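Local structure of SsDNA-binding protein essential for mitochondrial genome maintenance (Saccharomyces cerevisiae, 6CQK) at residues S4-V9 and N43-T48; Y30-Q35 and V68-D73. The protein binds single-stranded DNA preferentially and cooperatively, takes part in mitochondrial DNA replication and stimulates the PIF1 helicase. One frame throughout, in Å; residues are numbered along the deposited sequence.

Contact 1: S4-V9 and N43-T48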
# COMPACT_ATOMS: atom_id res chain seq x y z
N SER A 4 -4.27 9.62 3.72
CA SER A 4 -4.99 8.43 4.19
C SER A 4 -5.54 7.71 3.01
O SER A 4 -6.56 8.10 2.52
CB SER A 4 -6.08 8.77 5.25
OG SER A 4 -7.02 9.66 4.70
N LYS A 5 -4.86 6.67 2.56
CA LYS A 5 -5.30 5.92 1.40
C LYS A 5 -5.64 4.53 1.81
O LYS A 5 -5.08 4.00 2.73
CB LYS A 5 -4.29 5.89 0.24
CG LYS A 5 -2.94 5.32 0.59
CD LYS A 5 -1.96 5.34 -0.57
CE LYS A 5 -2.11 4.04 -1.36
NZ LYS A 5 -1.51 4.07 -2.72
N MET A 6 -6.58 3.94 1.08
CA MET A 6 -7.04 2.53 1.25
C MET A 6 -6.74 1.70 0.02
O MET A 6 -6.86 2.19 -1.11
CB MET A 6 -8.52 2.51 1.42
CG MET A 6 -9.05 1.13 1.72
SD MET A 6 -10.20 1.05 3.12
CE MET A 6 -9.55 2.02 4.43
N SER A 7 -6.30 0.48 0.22
CA SER A 7 -6.15 -0.46 -0.88
C SER A 7 -7.09 -1.59 -0.57
O SER A 7 -7.11 -2.06 0.54
CB SER A 7 -4.71 -0.96 -0.98
OG SER A 7 -3.79 0.12 -0.86
N ILE A 8 -7.88 -1.99 -1.56
CA ILE A 8 -8.86 -3.04 -1.41
C ILE A 8 -8.69 -4.07 -2.50
O ILE A 8 -8.50 -3.74 -3.66
CB ILE A 8 -10.22 -2.45 -1.56
CG1 ILE A 8 -10.49 -1.47 -0.42
CG2 ILE A 8 -11.30 -3.54 -1.54
CD1 ILE A 8 -11.45 -0.39 -0.83
N VAL A 9 -8.75 -5.33 -2.13
CA VAL A 9 -9.03 -6.37 -3.08
C VAL A 9 -10.37 -6.98 -2.77
O VAL A 9 -10.62 -7.44 -1.62
CB VAL A 9 -7.98 -7.48 -3.06
CG1 VAL A 9 -8.41 -8.63 -3.96
CG2 VAL A 9 -6.70 -6.93 -3.61
N ASN A 43 -17.02 -6.86 4.00
CA ASN A 43 -16.90 -5.44 4.09
C ASN A 43 -17.35 -4.84 2.76
O ASN A 43 -16.75 -5.13 1.73
CB ASN A 43 -15.45 -5.09 4.40
CG ASN A 43 -14.97 -5.73 5.67
OD1 ASN A 43 -15.46 -5.39 6.74
ND2 ASN A 43 -14.03 -6.64 5.58
N TRP A 44 -18.36 -3.98 2.83
CA TRP A 44 -18.83 -3.24 1.66
C TRP A 44 -18.22 -1.84 1.67
O TRP A 44 -18.27 -1.17 2.71
CB TRP A 44 -20.34 -3.15 1.70
CG TRP A 44 -20.93 -4.47 1.46
CD1 TRP A 44 -21.21 -5.46 2.37
CD2 TRP A 44 -21.28 -4.99 0.18
NE1 TRP A 44 -21.73 -6.56 1.72
CE2 TRP A 44 -21.80 -6.29 0.38
CE3 TRP A 44 -21.21 -4.47 -1.12
CZ2 TRP A 44 -22.21 -7.07 -0.67
CZ3 TRP A 44 -21.68 -5.24 -2.17
CH2 TRP A 44 -22.17 -6.52 -1.95
N TYR A 45 -17.62 -1.43 0.58
CA TYR A 45 -16.93 -0.13 0.53
C TYR A 45 -17.43 0.58 -0.68
O TYR A 45 -17.48 -0.04 -1.76
CB TYR A 45 -15.41 -0.30 0.40
CG TYR A 45 -14.75 -0.89 1.61
CD1 TYR A 45 -14.66 -0.17 2.78
CD2 TYR A 45 -14.17 -2.19 1.59
CE1 TYR A 45 -14.03 -0.72 3.94
CE2 TYR A 45 -13.58 -2.75 2.73
CZ TYR A 45 -13.51 -2.02 3.90
OH TYR A 45 -12.89 -2.47 5.04
N ASN A 46 -17.90 1.81 -0.49
CA ASN A 46 -18.43 2.58 -1.59
C ASN A 46 -17.38 3.49 -2.14
O ASN A 46 -16.74 4.25 -1.38
CB ASN A 46 -19.58 3.40 -1.12
CG ASN A 46 -20.67 2.54 -0.52
OD1 ASN A 46 -21.23 1.65 -1.20
ND2 ASN A 46 -20.98 2.77 0.75
N ILE A 47 -17.14 3.32 -3.43
CA ILE A 47 -16.08 3.96 -4.14
C ILE A 47 -16.68 5.07 -4.99
O ILE A 47 -17.76 4.90 -5.56
CB ILE A 47 -15.43 2.98 -5.15
CG1 ILE A 47 -14.98 1.71 -4.44
CG2 ILE A 47 -14.28 3.64 -5.88
CD1 ILE A 47 -14.12 1.94 -3.21
N THR A 48 -15.96 6.20 -5.06
CA THR A 48 -16.38 7.33 -5.83
C THR A 48 -15.30 7.46 -6.85
O THR A 48 -14.16 7.35 -6.53
CB THR A 48 -16.44 8.59 -4.94
OG1 THR A 48 -17.39 8.39 -3.87
CG2 THR A 48 -16.87 9.78 -5.73
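Sulfur meets ring where M6 of strand 4-9 reaches Y45 of strand 43-48. M6 SD lies 4.7 Å from the centroid of the Y45 ring and 23° off its normal, a Met-aromatic contact whose nearest ring atom is CE1, 4.3 Å from SD. The M6 side chain leaves with CG anti to the backbone N (chi1 -175°), which carries the sulfur inward from the strand.

Apolar packing does the rest. The I8 methyl CD1 comes to where the ring joins its CB, 4.1 Å from Y45 CD2, with CG and CB of Y45 as near; the same methyl also meets I47, CD1 to CD1 at 4.3 Å. The I47 CB does not point at strand 4-9, and its chain end makes the approach. The axes of the two strand segments pass 10.0 Å apart at 122°, and side chains alone meet across the interior of the five-stranded barrel of the OB fold, to which the single-strand binding protein family belongs. L92 of strand 89-99 packs on M6, Y45 and I47.

The Y45 hydroxyl turns to another chain: OH hydrogen-bonds S4 OG of the second subunit, while S4 OG here bonds Y45 OH of that subunit. Strand 4-9 also pairs antiparallel with a strand of the second subunit.

Contact 2: Y30-Q35 and V68-D73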
# COMPACT_ATOMS: atom_id res chain seq x y z
N TYR A 30 -19.87 2.96 -7.12
CA TYR A 30 -20.04 1.53 -7.08
C TYR A 30 -19.50 1.04 -5.75
O TYR A 30 -18.79 1.77 -5.04
CB TYR A 30 -19.34 0.83 -8.26
CG TYR A 30 -17.81 0.79 -8.20
CD1 TYR A 30 -17.03 1.84 -8.67
CD2 TYR A 30 -17.16 -0.30 -7.67
CE1 TYR A 30 -15.66 1.80 -8.62
CE2 TYR A 30 -15.77 -0.32 -7.63
CZ TYR A 30 -15.03 0.74 -8.09
OH TYR A 30 -13.63 0.71 -7.96
N SER A 31 -19.88 -0.18 -5.40
CA SER A 31 -19.45 -0.78 -4.16
C SER A 31 -18.64 -2.07 -4.43
O SER A 31 -18.86 -2.73 -5.44
CB SER A 31 -20.64 -1.06 -3.26
OG SER A 31 -21.60 -1.79 -3.99
N ILE A 32 -17.64 -2.32 -3.56
CA ILE A 32 -16.80 -3.48 -3.60
C ILE A 32 -17.16 -4.30 -2.36
O ILE A 32 -17.12 -3.78 -1.25
CB ILE A 32 -15.28 -3.08 -3.52
CG1 ILE A 32 -14.90 -2.26 -4.74
CG2 ILE A 32 -14.36 -4.31 -3.47
CD1 ILE A 32 -13.50 -1.72 -4.69
N ALA A 33 -17.47 -5.57 -2.56
CA ALA A 33 -17.59 -6.48 -1.47
C ALA A 33 -16.25 -7.14 -1.28
O ALA A 33 -15.76 -7.78 -2.22
CB ALA A 33 -18.64 -7.52 -1.78
N SER A 34 -15.66 -7.01 -0.10
CA SER A 34 -14.35 -7.59 0.19
C SER A 34 -14.57 -8.42 1.40
O SER A 34 -14.99 -7.94 2.45
CB SER A 34 -13.32 -6.52 0.50
OG SER A 34 -12.17 -7.00 1.15
N GLN A 35 -14.37 -9.71 1.25
CA GLN A 35 -14.56 -10.62 2.35
C GLN A 35 -13.38 -11.50 2.45
O GLN A 35 -13.33 -12.52 1.80
CB GLN A 35 -15.76 -11.50 2.13
CG GLN A 35 -15.99 -12.36 3.32
CD GLN A 35 -17.11 -13.29 3.15
OE1 GLN A 35 -17.52 -13.56 2.06
NE2 GLN A 35 -17.63 -13.79 4.23
N VAL A 68 -11.13 -7.01 -8.36
CA VAL A 68 -10.35 -5.81 -8.61
C VAL A 68 -9.37 -5.52 -7.48
O VAL A 68 -9.55 -5.98 -6.35
CB VAL A 68 -11.22 -4.57 -8.76
CG1 VAL A 68 -12.06 -4.75 -9.97
CG2 VAL A 68 -12.11 -4.33 -7.55
N TYR A 69 -8.33 -4.74 -7.77
CA TYR A 69 -7.45 -4.15 -6.72
C TYR A 69 -7.58 -2.66 -6.90
O TYR A 69 -7.20 -2.15 -7.94
CB TYR A 69 -6.02 -4.63 -6.87
CG TYR A 69 -5.00 -3.82 -6.12
CD1 TYR A 69 -4.39 -2.73 -6.69
CD2 TYR A 69 -4.61 -4.18 -4.86
CE1 TYR A 69 -3.44 -2.01 -6.01
CE2 TYR A 69 -3.68 -3.45 -4.17
CZ TYR A 69 -3.10 -2.37 -4.75
OH TYR A 69 -2.14 -1.67 -4.02
N VAL A 70 -8.19 -1.98 -5.93
CA VAL A 70 -8.47 -0.56 -6.02
C VAL A 70 -7.65 0.15 -4.97
O VAL A 70 -7.46 -0.35 -3.85
CB VAL A 70 -9.91 -0.27 -5.71
CG1 VAL A 70 -10.16 1.22 -5.53
CG2 VAL A 70 -10.81 -0.88 -6.79
N GLU A 71 -7.12 1.31 -5.35
CA GLU A 71 -6.50 2.21 -4.38
C GLU A 71 -7.32 3.48 -4.38
O GLU A 71 -7.69 3.95 -5.42
CB GLU A 71 -5.10 2.58 -4.79
CG GLU A 71 -4.15 1.44 -4.74
CD GLU A 71 -2.81 1.78 -5.31
OE1 GLU A 71 -2.67 2.47 -6.36
OE2 GLU A 71 -1.89 1.30 -4.62
N ALA A 72 -7.62 4.01 -3.22
CA ALA A 72 -8.52 5.12 -3.12
C ALA A 72 -8.10 6.06 -1.99
O ALA A 72 -7.69 5.61 -0.92
CB ALA A 72 -9.98 4.60 -2.87
N ASP A 73 -8.27 7.36 -2.21
CA ASP A 73 -8.08 8.32 -1.14
C ASP A 73 -9.24 8.28 -0.19
O ASP A 73 -10.39 8.27 -0.64
CB ASP A 73 -7.84 9.74 -1.69
CG ASP A 73 -6.41 9.90 -2.17
OD1 ASP A 73 -5.49 9.39 -1.48
OD2 ASP A 73 -6.18 10.40 -3.27
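The hydroxyl of Y30 reaches V70 across the contact, OH lying 3.4 Å from V70 CG2, and is hydrogen-bonded to Q94 OE1 of strand 89-99, so this buried polar atom has a partner in its own chain. The two side chains approach from opposite directions. With CG of Y30 held between its backbone N and carbonyl carbon (chi1 72°), the phenol extends inward and its ring meets that of F16 edge-to-face.

The other contacts are purely aliphatic. I32 rests its CD1 methyl against both valines: it is 3.5 Å from V70 CG2 and 4.1 Å from V68 CG2. V70 CG2 is therefore shared by Y30 OH and I32 CD1. CG1 of I32 sits beside the backbone N and the chain then runs extended, which projects CD1 toward strand 68-73.

Y69 lies between them in sequence, and its CB faces away from strand 30-34. Y69 OH hydrogen-bonds E71 OE2 at 3.0 Å, meeting that oxygen 45° out of the carboxylate plane; the same OE2 has a long, weak ion pair with K5 NZ.

The axes of the strand segments cross at 116° and come within 9.8 Å, and the gap is bridged by side chains inside the OB fold. Strand 43-49 hydrogen-bonds along one edge of strand 26-34 and strand 3-20 along the other; I8 and I47 pack on I32, and I97 of strand 89-99 on V68.

Contacts 1 and 2 are both buried, with centres about 4 Å apart, and lie in one OB-fold core. Their segments alternate along the chain, and each segment of one is a sheet neighbour of a segment of the other: 30-35 hydrogen-bonds to 43-48 through I47 N to Y30 O and N43 N to S34 O, and 4-9 pairs with 68-73 through M6 with A72 and I8 with V70. Chemistry differs with place. Both reach the second subunit, but in contact 1 strand 4-9 itself pairs with a strand of that chain. Contact 1 combines sulfur, ring and aliphatic groups, and its tyrosine finds a polar partner in another chain; contact 2 is mainly isoleucine and valine, and its Y30 bonds within its own chain.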